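Local coordinates for hypothetical protein TTHA1281 (Thermus thermophilus, PDB 2E6X), which is of unknown function, a small DUF3248-family protein that forms a two-chain assembly in the crystal, at residues 46-50 with 51-55. Residues are numbered along the deposited sequence; the frame is centred on the assembly and turned at random.
Sequences LNLPE and AEMRR
Leu48 and Met53, a selenomethionine here, meet where the chain turns into helix 50-58: CD2 of Leu48 presses on CG of Met53 at 3.5 Å, a tight approach for two carbons, with the side chains crossing at about a right angle. Leu48 reaches over the helix start because its CG lies between backbone N and carbonyl carbon (chi1 74°), and its other methyl, CD1, rests 3.9 Å from CD of Glu52. Pro49 takes the N-cap position. Having no N-H, its nitrogen needs no acceptor, while its carbonyl O accepts a well-aligned bond from Met53 N (3.1 Å, N-H...O 158°) and a weak one from Glu52 N. One residue on, Glu50 O accepts Arg54 N at 2.9 Å, and Ala51 O then takes Arg55 N. Among the side chains, Glu52, with CG anti to its backbone N (chi1 -162°), sets OE1 against CB of Leu48 and CD of Pro49, while OE2 makes a long salt bridge to Arg55 NH2 (3.7 Å). Arg55 also forms salt bridges with Asp24 and Glu59, whereas Arg54 NE forms one with Glu68 of the second subunit. Replacing Leu48 with an alanine would probably open a gap beside CG of Met53 and leave the aliphatic part of Glu52 less well packed. The backbone N of Leu48 is satisfied by Glu2 of the second subunit. Reached through the loop after helix 36-41, this helix entry packs against strand 13-19, Leu48 on Arg19 and Met53 on Met17, with Met53 also touching Leu13 of the second subunit.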
loop_
_atom_site.group_PDB
_atom_site.type_symbol
_atom_site.label_atom_id
_atom_site.label_comp_id
_atom_site.label_asym_id
_atom_site.label_seq_id
_atom_site.Cartn_x
_atom_site.Cartn_y
_atom_site.Cartn_z
ATOM N N LEU A 46 12.790 -3.155 -7.202
ATOM C CA LEU A 46 13.916 -2.273 -6.900
ATOM C C LEU A 46 13.620 -1.133 -5.934
ATOM O O LEU A 46 12.550 -0.468 -6.026
ATOM C CB LEU A 46 14.462 -1.681 -8.205
ATOM C CG LEU A 46 15.143 -2.662 -9.177
ATOM C CD1 LEU A 46 15.465 -1.956 -10.482
ATOM C CD2 LEU A 46 16.429 -3.228 -8.527
ATOM N N ASN A 47 14.573 -0.881 -5.020
ATOM C CA ASN A 47 14.416 0.242 -4.089
ATOM C C ASN A 47 14.381 1.506 -4.930
ATOM O O ASN A 47 14.915 1.539 -6.047
ATOM C CB ASN A 47 15.609 0.381 -3.134
ATOM C CG ASN A 47 15.854 -0.875 -2.331
ATOM O OD1 ASN A 47 14.917 -1.476 -1.800
ATOM N ND2 ASN A 47 17.124 -1.286 -2.247
ATOM N N LEU A 48 13.728 2.542 -4.430
ATOM C CA LEU A 48 13.751 3.791 -5.178
ATOM C C LEU A 48 13.544 4.936 -4.188
ATOM O O LEU A 48 12.988 4.733 -3.097
ATOM C CB LEU A 48 12.683 3.801 -6.301
ATOM C CG LEU A 48 11.262 3.965 -5.799
ATOM C CD1 LEU A 48 10.296 3.911 -6.978
ATOM C CD2 LEU A 48 10.941 2.872 -4.846
ATOM N N PRO A 49 14.007 6.143 -4.546
ATOM C CA PRO A 49 13.852 7.299 -3.655
ATOM C C PRO A 49 12.388 7.562 -3.371
ATOM O O PRO A 49 11.523 7.262 -4.204
ATOM C CB PRO A 49 14.483 8.462 -4.448
ATOM C CG PRO A 49 15.454 7.788 -5.409
ATOM C CD PRO A 49 14.755 6.491 -5.778
ATOM N N GLU A 50 12.110 8.121 -2.197
ATOM C CA GLU A 50 10.746 8.436 -1.828
ATOM C C GLU A 50 10.099 9.424 -2.846
ATOM O O GLU A 50 8.890 9.354 -3.136
ATOM C CB GLU A 50 10.730 9.018 -0.403
ATOM C CG GLU A 50 9.390 9.548 0.017
ATOM C CD GLU A 50 9.139 10.994 -0.398
ATOM O OE1 GLU A 50 10.091 11.710 -0.753
ATOM O OE2 GLU A 50 7.975 11.423 -0.332
ATOM N N ALA A 51 10.905 10.330 -3.394
ATOM C CA ALA A 51 10.410 11.307 -4.386
ATOM C C ALA A 51 9.947 10.636 -5.671
ATOM O O ALA A 51 8.972 11.079 -6.328
ATOM C CB ALA A 51 11.507 12.322 -4.708
ATOM N N GLU A 52 10.660 9.572 -6.038
ATOM C CA GLU A 52 10.305 8.829 -7.220
ATOM C C GLU A 52 8.968 8.142 -6.936
ATOM O O GLU A 52 8.133 8.057 -7.809
ATOM C CB GLU A 52 11.351 7.758 -7.578
ATOM C CG GLU A 52 11.170 7.326 -9.051
ATOM C CD GLU A 52 12.081 6.197 -9.544
ATOM O OE1 GLU A 52 13.256 6.082 -9.117
ATOM O OE2 GLU A 52 11.599 5.418 -10.398
HETATM N N MSE A 53 8.809 7.602 -5.730
HETATM C CA MSE A 53 7.559 6.945 -5.355
HETATM C C MSE A 53 6.411 7.932 -5.422
HETATM O O MSE A 53 5.342 7.590 -5.891
HETATM C CB MSE A 53 7.614 6.358 -3.939
HETATM C CG MSE A 53 8.542 5.168 -3.767
HETATM SE SE MSE A 53 8.276 4.354 -1.996
HETATM C CE MSE A 53 6.634 5.293 -1.568
ATOM N N ARG A 54 6.638 9.166 -4.987
ATOM C CA ARG A 54 5.559 10.132 -5.019
ATOM C C ARG A 54 5.167 10.391 -6.483
ATOM O O ARG A 54 3.994 10.374 -6.836
ATOM C CB ARG A 54 5.987 11.441 -4.305
ATOM C CG ARG A 54 5.063 12.604 -4.558
ATOM C CD ARG A 54 5.626 13.881 -3.889
ATOM N NE ARG A 54 4.841 15.065 -4.219
ATOM C CZ ARG A 54 5.083 15.858 -5.262
ATOM N NH1 ARG A 54 6.109 15.597 -6.097
ATOM N NH2 ARG A 54 4.304 16.928 -5.469
ATOM N N ARG A 55 6.172 10.601 -7.330
ATOM C CA ARG A 55 5.948 10.855 -8.754
ATOM C C ARG A 55 5.105 9.735 -9.416
ATOM O O ARG A 55 4.133 9.981 -10.133
ATOM C CB ARG A 55 7.298 10.968 -9.482
ATOM C CG ARG A 55 7.163 10.963 -11.020
ATOM C CD ARG A 55 8.497 11.104 -11.781
ATOM N NE ARG A 55 9.302 9.877 -11.847
ATOM C CZ ARG A 55 9.033 8.825 -12.630
ATOM N NH1 ARG A 55 7.975 8.840 -13.428
ATOM N NH2 ARG A 55 9.821 7.748 -12.610
#